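PDB 7BYV: galactan 1,3-beta-galactosidase from Phanerochaete chrysosporium, which probably hydrolyses beta-1,3-galactosidic bonds at the ends of galactan chains, as a family 43 glycoside hydrolase that also carries a carbohydrate-binding module. Local coordinates for residues A[133-138]-A[157-162]; A[184-189]-A[204-209]; A[109-114]-A[129-134]. The protein carries 1 engineered substitution. All coordinates share one frame; numbering follows the deposited sequence.

Interaction 1. Residues A[133-138]-A[157-162]; sequences GADSRD and SDNNQN. With GAL (beta-D-galactopyranose), chain C; GAL (beta-D-galactopyranose), chain B; GAL (beta-D-galactopyranose), chain D.
Two donors grip OD2 of D135. The backbone N of N159 donates to the anti lone pair of this OD2 over 3.1 Å. From its own segment R137 forms a salt bridge, NH1 to the same OD2 at 3.1 Å. This donor stands well above the carboxylate plane, 67° out of it, while the bond lies in the guanidinium plane. The first torsion of D135 sets CG beside its backbone N (chi1 -79°), where the carboxylate can meet the turn. The other oxygen, OD1, is taken by K130 in a salt bridge. Both carboxylate oxygens are therefore occupied.

R137 runs extended from CG to NE and crosses N160 at about a right angle. Its CD lies 3.5 Å from N160 OD1, and its NH2 is hydrogen-bonded to the carbonyl of Y106. One water accepts from R137 NH1 and N160 N and donates to N160 OD1. A second water joins D138 N to that same OD1. With its oxygen held in this way, N160 turns ND2 toward the sugars. N160 ND2 donates to O3 of the chain B galactose at 3.2 Å. N160 ND2 also lies 2.6 Å from O5 of the chain C galactose. Beside it, D138 OD2 accepts from O2 of the chain D galactose at 2.8 Å.

D158 to Q161 form a type I' turn. Opposite S157 the returning strand fits in two residues, Q161 and N162, a classic beta bulge. This bulged hairpin tip and the loop leading to strand 139-143 line the galactose-binding cleft of a family 43 five-bladed beta-propeller.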
loop_
_atom_site.group_PDB
_atom_site.type_symbol
_atom_site.label_atom_id
_atom_site.label_comp_id
_atom_site.label_asym_id
_atom_site.label_seq_id
_atom_site.Cartn_x
_atom_site.Cartn_y
_atom_site.Cartn_z
ATOM N N GLY A 133 23.467 6.446 -17.247
ATOM C CA GLY A 133 24.442 7.078 -16.374
ATOM C C GLY A 133 23.902 7.776 -15.133
ATOM O O GLY A 133 24.702 8.206 -14.290
ATOM N N ALA A 134 22.589 7.914 -14.979
ATOM C CA ALA A 134 22.044 8.737 -13.910
ATOM C C ALA A 134 21.577 7.881 -12.739
ATOM O O ALA A 134 21.358 6.674 -12.870
ATOM C CB ALA A 134 20.882 9.589 -14.425
ATOM N N ASP A 135 21.422 8.542 -11.590
ATOM C CA ASP A 135 20.830 7.931 -10.404
ATOM C C ASP A 135 19.449 7.359 -10.688
ATOM O O ASP A 135 18.623 7.977 -11.361
ATOM C CB ASP A 135 20.694 8.965 -9.294
ATOM C CG ASP A 135 21.980 9.221 -8.583
ATOM O OD1 ASP A 135 22.964 8.503 -8.862
ATOM O OD2 ASP A 135 22.011 10.154 -7.750
ATOM N N SER A 136 19.182 6.194 -10.128
ATOM C CA SER A 136 17.851 5.614 -10.159
ATOM C C SER A 136 17.611 4.994 -8.797
ATOM O O SER A 136 18.300 4.037 -8.441
ATOM C CB SER A 136 17.746 4.559 -11.246
ATOM O OG SER A 136 16.470 3.968 -11.220
ATOM N N ARG A 137 16.657 5.528 -8.023
ATOM C CA ARG A 137 16.311 4.926 -6.741
ATOM C C ARG A 137 14.920 4.337 -6.877
ATOM O O ARG A 137 14.763 3.269 -7.505
ATOM C CB ARG A 137 16.487 5.944 -5.609
ATOM C CG ARG A 137 17.880 5.939 -5.022
ATOM C CD ARG A 137 18.216 7.246 -4.327
ATOM N NE ARG A 137 19.639 7.317 -3.992
ATOM C CZ ARG A 137 20.535 8.037 -4.669
ATOM N NH1 ARG A 137 20.170 8.766 -5.720
ATOM N NH2 ARG A 137 21.808 8.022 -4.304
ATOM N N ASP A 138 13.867 4.973 -6.341
ATOM C CA ASP A 138 12.519 4.436 -6.526
ATOM C C ASP A 138 12.162 4.426 -8.008
ATOM O O ASP A 138 12.352 5.419 -8.718
ATOM C CB ASP A 138 11.485 5.248 -5.739
ATOM C CG ASP A 138 11.415 4.850 -4.249
ATOM O OD1 ASP A 138 12.292 4.109 -3.755
ATOM O OD2 ASP A 138 10.482 5.295 -3.557
ATOM N N SER A 157 15.645 10.380 -9.847
ATOM C CA SER A 157 17.049 10.546 -10.219
ATOM C C SER A 157 17.673 11.761 -9.533
ATOM O O SER A 157 16.998 12.530 -8.844
ATOM C CB SER A 157 17.203 10.681 -11.736
ATOM O OG SER A 157 18.454 10.156 -12.155
ATOM N N ASP A 158 18.987 11.902 -9.732
ATOM C CA ASP A 158 19.824 12.971 -9.164
ATOM C C ASP A 158 19.505 13.211 -7.698
ATOM O O ASP A 158 19.069 14.288 -7.286
ATOM C CB ASP A 158 19.692 14.259 -9.960
ATOM C CG ASP A 158 20.053 14.071 -11.441
ATOM O OD1 ASP A 158 21.131 13.501 -11.728
ATOM O OD2 ASP A 158 19.256 14.484 -12.318
ATOM N N ASN A 159 19.740 12.163 -6.908
ATOM C CA ASN A 159 19.480 12.162 -5.465
ATOM C C ASN A 159 18.029 12.538 -5.162
ATOM O O ASN A 159 17.733 13.379 -4.310
ATOM C CB ASN A 159 20.474 13.067 -4.728
ATOM C CG ASN A 159 21.903 12.560 -4.848
ATOM O OD1 ASN A 159 22.194 11.418 -4.486
ATOM N ND2 ASN A 159 22.794 13.393 -5.383
ATOM N N ASN A 160 17.119 11.898 -5.891
ATOM C CA ASN A 160 15.678 12.000 -5.718
ATOM C C ASN A 160 15.117 13.382 -6.017
ATOM O O ASN A 160 13.966 13.641 -5.686
ATOM C CB ASN A 160 15.261 11.561 -4.308
ATOM C CG ASN A 160 15.457 10.072 -4.108
ATOM O OD1 ASN A 160 15.442 9.306 -5.070
ATOM N ND2 ASN A 160 15.654 9.655 -2.873
ATOM N N GLN A 161 15.877 14.274 -6.644
ATOM C CA GLN A 161 15.326 15.594 -6.926
ATOM C C GLN A 161 14.569 15.640 -8.244
ATOM O O GLN A 161 13.573 16.367 -8.350
ATOM C CB GLN A 161 16.415 16.678 -6.952
ATOM C CG GLN A 161 17.266 16.814 -5.683
ATOM C CD GLN A 161 16.442 17.053 -4.436
ATOM O OE1 GLN A 161 15.971 18.170 -4.188
ATOM N NE2 GLN A 161 16.251 15.993 -3.640
ATOM N N ASN A 162 15.006 14.881 -9.244
ATOM C CA ASN A 162 14.474 14.991 -10.597
ATOM C C ASN A 162 13.795 13.692 -10.992
ATOM O O ASN A 162 14.444 12.651 -11.095
ATOM C CB ASN A 162 15.586 15.338 -11.580
ATOM C CG ASN A 162 16.287 16.608 -11.209
ATOM O OD1 ASN A 162 15.697 17.486 -10.585
ATOM N ND2 ASN A 162 17.557 16.710 -11.559
HETATM C C1 GAL C . 15.066 9.907 0.460
HETATM C C2 GAL C . 13.775 9.044 0.367
HETATM C C3 GAL C . 14.040 7.550 0.786
HETATM C C4 GAL C . 15.285 6.931 0.059
HETATM C C5 GAL C . 16.479 7.895 0.118
HETATM C C6 GAL C . 17.703 7.475 -0.761
HETATM O O2 GAL C . 12.703 9.573 1.167
HETATM O O3 GAL C . 12.934 6.723 0.468
HETATM O O4 GAL C . 14.988 6.570 -1.321
HETATM O O5 GAL C . 16.108 9.254 -0.310
HETATM O O6 GAL C . 18.876 8.301 -0.514
HETATM C C1 GAL B . 16.477 14.760 0.103
HETATM C C2 GAL B . 15.712 13.612 -0.577
HETATM C C3 GAL B . 16.121 12.338 0.174
HETATM C C4 GAL B . 17.593 12.040 -0.236
HETATM C C5 GAL B . 18.484 13.271 0.146
HETATM C C6 GAL B . 19.966 13.232 -0.393
HETATM O O1 GAL B . 15.981 16.069 -0.233
HETATM O O2 GAL B . 14.318 13.783 -0.555
HETATM O O3 GAL B . 15.276 11.170 -0.047
HETATM O O4 GAL B . 17.702 11.766 -1.644
HETATM O O5 GAL B . 17.892 14.604 -0.234
HETATM O O6 GAL B . 20.802 12.360 0.398
HETATM C C1 GAL D . 12.110 5.644 0.684
HETATM C C2 GAL D . 11.524 4.558 -0.322
HETATM C C3 GAL D . 11.476 3.167 0.267
HETATM C C4 GAL D . 12.802 2.875 0.994
HETATM C C5 GAL D . 12.915 3.817 2.236
HETATM C C6 GAL D . 14.345 4.062 2.813
HETATM O O2 GAL D . 10.231 4.845 -0.793
HETATM O O3 GAL D . 11.317 2.216 -0.788
HETATM O O4 GAL D . 13.930 3.034 0.093
HETATM O O5 GAL D . 12.273 5.148 2.053
HETATM O O6 GAL D . 14.335 5.050 3.859
HETATM O O HOH W 1 22.880 11.116 -11.198
HETATM O O HOH W 2 17.397 9.358 -6.821
HETATM O O HOH W 3 13.832 7.186 -4.530
#

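Interaction 2. Residues A[184-189]-A[204-209]; sequences GATLQA and SHTSGW. Engineered in segment 184-189: Q188 (natural residue Glu). With GAL (beta-D-galactopyranose), chain D; GAL (beta-D-galactopyranose), chain C; GAL (beta-D-galactopyranose), chain B.
H205 lies against the backbone of 185-186, and its side chain can be followed outward atom by atom. CB and CG both pass 4.0 Å from T186 O. The first torsion places CG beside the backbone N (chi1 -79°), which carries the ring back toward the other segment. ND1 then donates to T186 O at 3.3 Å. The approach is from above that carbonyl plane, 61° out of it, so the bond is not directed at a lone pair. CE1 meets A185 O at 3.3 Å, an edge contact in the ring plane. Over one face of the imidazole sits the CD2 methyl of L187, offset toward the rim. At the tip, NE2 is hydrogen-bonded to Q229.

The backbones pair at Q188 and S204. Q188 N donates to S204 O at 2.8 Å, and the return bond from S204 N to Q188 O is weak. Q188 is engineered in place of the natural glutamate. Its CG touches S204 OG at 3.3 Å and also meets the CG2 methyl of T206. S204 OG itself donates to H205 O.

Past the pair, the chain reaches the sugars. T206 OG1 donates to O2 of the chain B galactose over a short 2.5 Å. G208 N donates to O2 of the chain C galactose at 2.9 Å. The W209 ring lays one face against C5 of the chain D galactose, and it meets W261 edge-to-face.

Strand 187-188 pairs antiparallel with the end of 198-205, which also pairs with 190-195 and 215-219. L187 packs on F217 of strand 215-219, while Q188 and A189 touch Q243 of strand 243-250, in the next sheet.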
loop_
_atom_site.group_PDB
_atom_site.type_symbol
_atom_site.label_atom_id
_atom_site.label_comp_id
_atom_site.label_asym_id
_atom_site.label_seq_id
_atom_site.Cartn_x
_atom_site.Cartn_y
_atom_site.Cartn_z
ATOM N N GLY A 184 13.397 18.941 -9.869
ATOM C CA GLY A 184 13.002 19.423 -8.572
ATOM C C GLY A 184 11.646 18.952 -8.150
ATOM O O GLY A 184 11.036 19.551 -7.259
ATOM N N ALA A 185 11.148 17.889 -8.773
ATOM C CA ALA A 185 9.866 17.332 -8.372
ATOM C C ALA A 185 9.939 16.612 -7.027
ATOM O O ALA A 185 8.908 16.475 -6.358
ATOM C CB ALA A 185 9.370 16.377 -9.456
ATOM N N THR A 186 11.140 16.186 -6.612
ATOM C CA THR A 186 11.368 15.252 -5.509
ATOM C C THR A 186 10.239 14.225 -5.369
ATOM O O THR A 186 9.633 14.067 -4.296
ATOM C CB THR A 186 11.618 16.012 -4.198
ATOM O OG1 THR A 186 10.408 16.616 -3.726
ATOM C CG2 THR A 186 12.715 17.092 -4.397
ATOM N N LEU A 187 9.968 13.517 -6.464
ATOM C CA LEU A 187 8.960 12.472 -6.514
ATOM C C LEU A 187 9.632 11.117 -6.403
ATOM O O LEU A 187 10.692 10.889 -6.991
ATOM C CB LEU A 187 8.160 12.532 -7.812
ATOM C CG LEU A 187 7.198 13.711 -7.968
ATOM C CD1 LEU A 187 6.646 13.753 -9.398
ATOM C CD2 LEU A 187 6.058 13.641 -6.948
ATOM N N GLN A 188 9.020 10.231 -5.624
ATOM C CA GLN A 188 9.418 8.840 -5.582
ATOM C C GLN A 188 8.153 8.003 -5.472
ATOM O O GLN A 188 7.033 8.522 -5.551
ATOM C CB GLN A 188 10.397 8.573 -4.439
ATOM C CG GLN A 188 9.837 8.866 -3.071
ATOM C CD GLN A 188 10.780 8.431 -1.962
ATOM O OE1 GLN A 188 11.931 8.070 -2.222
ATOM N NE2 GLN A 188 10.298 8.452 -0.728
ATOM N N ALA A 189 8.343 6.697 -5.316
ATOM C CA ALA A 189 7.260 5.721 -5.317
ATOM C C ALA A 189 6.283 5.932 -6.477
ATOM O O ALA A 189 5.082 6.111 -6.247
ATOM C CB ALA A 189 6.520 5.749 -3.987
ATOM N N SER A 204 4.588 9.520 -4.551
ATOM C CA SER A 204 4.827 10.209 -3.295
ATOM C C SER A 204 5.901 11.279 -3.484
ATOM O O SER A 204 6.704 11.237 -4.426
ATOM C CB SER A 204 5.268 9.226 -2.206
ATOM O OG SER A 204 6.670 8.977 -2.277
ATOM N N HIS A 205 5.878 12.265 -2.595
ATOM C CA HIS A 205 7.054 13.073 -2.333
ATOM C C HIS A 205 8.026 12.268 -1.472
ATOM O O HIS A 205 7.757 11.126 -1.084
ATOM C CB HIS A 205 6.639 14.400 -1.707
ATOM C CG HIS A 205 6.140 15.375 -2.720
ATOM N ND1 HIS A 205 6.951 15.887 -3.716
ATOM C CD2 HIS A 205 4.903 15.887 -2.938
ATOM C CE1 HIS A 205 6.239 16.691 -4.491
ATOM N NE2 HIS A 205 4.993 16.703 -4.042
ATOM N N THR A 206 9.186 12.847 -1.178
ATOM C CA THR A 206 10.236 12.141 -0.448
ATOM C C THR A 206 10.238 12.585 1.004
ATOM O O THR A 206 10.427 13.773 1.291
ATOM C CB THR A 206 11.598 12.403 -1.069
ATOM O OG1 THR A 206 11.825 13.814 -1.059
ATOM C CG2 THR A 206 11.637 11.886 -2.506
ATOM N N SER A 207 10.050 11.623 1.918
ATOM C CA SER A 207 9.997 11.919 3.348
ATOM C C SER A 207 10.433 10.721 4.197
ATOM O O SER A 207 9.905 10.512 5.298
ATOM C CB SER A 207 8.582 12.358 3.744
ATOM O OG SER A 207 7.630 11.373 3.357
ATOM N N GLY A 208 11.384 9.930 3.705
ATOM C CA GLY A 208 11.794 8.752 4.440
ATOM C C GLY A 208 10.673 7.736 4.473
ATOM O O GLY A 208 9.829 7.665 3.573
ATOM N N TRP A 209 10.646 6.945 5.542
ATOM C CA TRP A 209 9.540 6.003 5.676
ATOM C C TRP A 209 8.220 6.693 5.982
ATOM O O TRP A 209 7.179 6.033 5.933
ATOM C CB TRP A 209 9.827 4.974 6.772
ATOM C CG TRP A 209 11.039 4.132 6.548
ATOM C CD1 TRP A 209 12.261 4.289 7.133
ATOM C CD2 TRP A 209 11.150 2.994 5.681
ATOM N NE1 TRP A 209 13.123 3.323 6.684
ATOM C CE2 TRP A 209 12.469 2.515 5.793
ATOM C CE3 TRP A 209 10.264 2.341 4.820
ATOM C CZ2 TRP A 209 12.927 1.404 5.081
ATOM C CZ3 TRP A 209 10.719 1.232 4.110
ATOM C CH2 TRP A 209 12.042 0.775 4.244
HETATM C C1 GAL D . 12.110 5.644 0.684
HETATM C C2 GAL D . 11.524 4.558 -0.322
HETATM C C3 GAL D . 11.476 3.167 0.267
HETATM C C4 GAL D . 12.802 2.875 0.994
HETATM C C5 GAL D . 12.915 3.817 2.236
HETATM C C6 GAL D . 14.345 4.062 2.813
HETATM O O2 GAL D . 10.231 4.845 -0.793
HETATM O O3 GAL D . 11.317 2.216 -0.788
HETATM O O4 GAL D . 13.930 3.034 0.093
HETATM O O5 GAL D . 12.273 5.148 2.053
HETATM O O6 GAL D . 14.335 5.050 3.859
HETATM C C1 GAL C . 15.066 9.907 0.460
HETATM C C2 GAL C . 13.775 9.044 0.367
HETATM C C3 GAL C . 14.040 7.550 0.786
HETATM C C4 GAL C . 15.285 6.931 0.059
HETATM C C5 GAL C . 16.479 7.895 0.118
HETATM C C6 GAL C . 17.703 7.475 -0.761
HETATM O O2 GAL C . 12.703 9.573 1.167
HETATM O O3 GAL C . 12.934 6.723 0.468
HETATM O O4 GAL C . 14.988 6.570 -1.321
HETATM O O5 GAL C . 16.108 9.254 -0.310
HETATM O O6 GAL C . 18.876 8.301 -0.514
HETATM C C1 GAL B . 16.477 14.760 0.103
HETATM C C2 GAL B . 15.712 13.612 -0.577
HETATM C C3 GAL B . 16.121 12.338 0.174
HETATM C C4 GAL B . 17.593 12.040 -0.236
HETATM C C5 GAL B . 18.484 13.271 0.146
HETATM C C6 GAL B . 19.966 13.232 -0.393
HETATM O O1 GAL B . 15.981 16.069 -0.233
HETATM O O2 GAL B . 14.318 13.783 -0.555
HETATM O O3 GAL B . 15.276 11.170 -0.047
HETATM O O4 GAL B . 17.702 11.766 -1.644
HETATM O O5 GAL B . 17.892 14.604 -0.234
HETATM O O6 GAL B . 20.802 12.360 0.398
HETATM O O HOH W 4 9.521 15.808 -1.073
#

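Interaction 3. Residues A[109-114]-A[129-134]; sequences AMVGVA and FKPLGA. With NAG (2-acetamido-2-deoxy-beta-D-glucopyranose), chain E.
A first torsion of 54° puts CG of F129 between its backbone N and carbonyl carbon, and the ring comes to lie beside V113. V113 has CG1 anti to its backbone N (chi1 -168°), which leaves CG2 beside that N, 3.7 Å from F129 CE1. C1 of a bound N-acetylglucosamine sits over the centre of one ring face. An alanine in place of F129 is likely to leave that sugar without its flat support and V113 CG2 without this aromatic partner.

V111 and F129 form an antiparallel hydrogen-bonded pair. V111 N donates to F129 O at 2.8 Å, and F129 N to V111 O at 2.9 Å. Both bonds are nearly straight on the carbonyls. The M110 chain bends at its end, and CE comes 3.5 Å from F129 CA.

K130 NZ donates to A109 O at 3.1 Å from above the carbonyl plane, and also to A108 O. V111 CG2 touches P131 CD.

This is the end of the edge strand 124-129 against strand 110-116, in one four-stranded antiparallel blade of the propeller. Next to it lies the glycan-bearing N174.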
loop_
_atom_site.group_PDB
_atom_site.type_symbol
_atom_site.label_atom_id
_atom_site.label_comp_id
_atom_site.label_asym_id
_atom_site.label_seq_id
_atom_site.Cartn_x
_atom_site.Cartn_y
_atom_site.Cartn_z
ATOM N N ALA A 109 22.404 3.621 -6.151
ATOM C CA ALA A 109 21.336 4.246 -6.938
ATOM C C ALA A 109 21.313 3.703 -8.372
ATOM O O ALA A 109 21.561 4.403 -9.349
ATOM C CB ALA A 109 21.472 5.773 -6.920
ATOM N N MET A 110 20.984 2.424 -8.468
ATOM C CA MET A 110 21.004 1.729 -9.741
ATOM C C MET A 110 19.672 1.042 -9.987
ATOM O O MET A 110 18.810 0.941 -9.116
ATOM C CB MET A 110 22.122 0.679 -9.797
ATOM C CG MET A 110 23.503 1.194 -9.444
ATOM S SD MET A 110 24.768 -0.075 -9.697
ATOM C CE MET A 110 25.702 0.655 -11.040
ATOM N N VAL A 111 19.527 0.574 -11.172
ATOM C CA VAL A 111 18.468 -0.348 -11.516
ATOM C C VAL A 111 19.099 -1.720 -11.633
ATOM O O VAL A 111 20.303 -1.847 -11.854
ATOM C CB VAL A 111 17.773 0.083 -12.819
ATOM C CG1 VAL A 111 16.991 -1.028 -13.377
ATOM C CG2 VAL A 111 16.847 1.223 -12.541
ATOM N N GLY A 112 18.299 -2.750 -11.412
ATOM C CA GLY A 112 18.707 -4.103 -11.714
ATOM C C GLY A 112 17.693 -4.759 -12.624
ATOM O O GLY A 112 16.504 -4.441 -12.604
ATOM N N VAL A 113 18.192 -5.673 -13.447
ATOM C CA VAL A 113 17.353 -6.418 -14.368
ATOM C C VAL A 113 17.595 -7.901 -14.134
ATOM O O VAL A 113 18.642 -8.315 -13.632
ATOM C CB VAL A 113 17.620 -6.017 -15.842
ATOM C CG1 VAL A 113 16.559 -6.578 -16.762
ATOM C CG2 VAL A 113 17.628 -4.509 -15.976
ATOM N N ALA A 114 16.581 -8.691 -14.444
ATOM C CA ALA A 114 16.634 -10.137 -14.381
ATOM C C ALA A 114 15.559 -10.632 -15.337
ATOM O O ALA A 114 14.583 -9.916 -15.594
ATOM C CB ALA A 114 16.403 -10.643 -12.952
ATOM N N PHE A 129 22.949 -1.353 -12.959
ATOM C CA PHE A 129 23.607 -0.254 -13.638
ATOM C C PHE A 129 22.834 1.018 -13.343
ATOM O O PHE A 129 21.682 0.982 -12.904
ATOM C CB PHE A 129 23.678 -0.501 -15.146
ATOM C CG PHE A 129 22.350 -0.801 -15.755
ATOM C CD1 PHE A 129 21.888 -2.095 -15.825
ATOM C CD2 PHE A 129 21.556 0.211 -16.239
ATOM C CE1 PHE A 129 20.663 -2.373 -16.381
ATOM C CE2 PHE A 129 20.337 -0.060 -16.803
ATOM C CZ PHE A 129 19.885 -1.352 -16.870
ATOM N N LYS A 130 23.481 2.143 -13.621
ATOM C CA LYS A 130 22.791 3.419 -13.640
ATOM C C LYS A 130 22.133 3.626 -15.005
ATOM O O LYS A 130 22.803 3.520 -16.034
ATOM C CB LYS A 130 23.771 4.544 -13.334
ATOM C CG LYS A 130 24.253 4.571 -11.903
ATOM C CD LYS A 130 24.598 5.980 -11.547
ATOM C CE LYS A 130 25.247 6.093 -10.182
ATOM N NZ LYS A 130 24.237 5.959 -9.098
ATOM N N PRO A 131 20.832 3.900 -15.058
ATOM C CA PRO A 131 20.169 4.098 -16.353
ATOM C C PRO A 131 20.652 5.377 -17.020
ATOM O O PRO A 131 20.510 6.474 -16.466
ATOM C CB PRO A 131 18.686 4.178 -15.978
ATOM C CG PRO A 131 18.678 4.598 -14.562
ATOM C CD PRO A 131 19.879 3.962 -13.942
ATOM N N LEU A 132 21.225 5.223 -18.223
ATOM C CA LEU A 132 21.785 6.328 -19.000
ATOM C C LEU A 132 22.801 7.118 -18.188
ATOM O O LEU A 132 22.967 8.322 -18.385
ATOM C CB LEU A 132 20.686 7.253 -19.522
ATOM C CG LEU A 132 19.697 6.728 -20.566
ATOM C CD1 LEU A 132 18.787 7.831 -21.081
ATOM C CD2 LEU A 132 20.396 6.060 -21.731
ATOM N N GLY A 133 23.467 6.446 -17.247
ATOM C CA GLY A 133 24.442 7.078 -16.374
ATOM C C GLY A 133 23.902 7.776 -15.133
ATOM O O GLY A 133 24.702 8.206 -14.290
ATOM N N ALA A 134 22.589 7.914 -14.979
ATOM C CA ALA A 134 22.044 8.737 -13.910
ATOM C C ALA A 134 21.577 7.881 -12.739
ATOM O O ALA A 134 21.358 6.674 -12.870
ATOM C CB ALA A 134 20.882 9.589 -14.425
HETATM C C1 NAG E . 22.778 -1.272 -20.079
HETATM C C2 NAG E . 23.683 -2.485 -19.824
HETATM C C3 NAG E . 24.658 -2.176 -18.682
HETATM C C4 NAG E . 25.406 -0.876 -18.956
HETATM C C5 NAG E . 24.396 0.239 -19.247
HETATM C C6 NAG E . 25.016 1.585 -19.545
HETATM C C7 NAG E . 22.262 -4.387 -20.448
HETATM C C8 NAG E . 21.491 -5.576 -19.954
HETATM N N2 NAG E . 22.897 -3.668 -19.516
HETATM O O3 NAG E . 25.562 -3.259 -18.480
HETATM O O4 NAG E . 26.235 -0.530 -17.848
HETATM O O5 NAG E . 23.588 -0.122 -20.380
HETATM O O6 NAG E . 24.379 2.606 -18.785
HETATM O O7 NAG E . 22.302 -4.085 -21.638
#

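In the fold
Along the chain the order is interaction 3, interaction 1, interaction 2. All three lie in the catalytic family 43 part. Each involves a different antiparallel sheet, following one another round the propeller. Segment 129-134 of interaction 3 runs straight into interaction 1, and G133 and A134 belong to both. The centres of interactions 3 and 1 are 10 Å apart. The centres of interactions 1 and 2 lie 11 Å apart, and the two touch through Q161 O with T186 N and N162 OD1 with G184 N. Interactions 2 and 3 do not touch, their centres 19 Å apart. Loops of interactions 1 and 2, from successive blades, together line the galactose site, whereas interaction 3 lies at the glycosylated outer side.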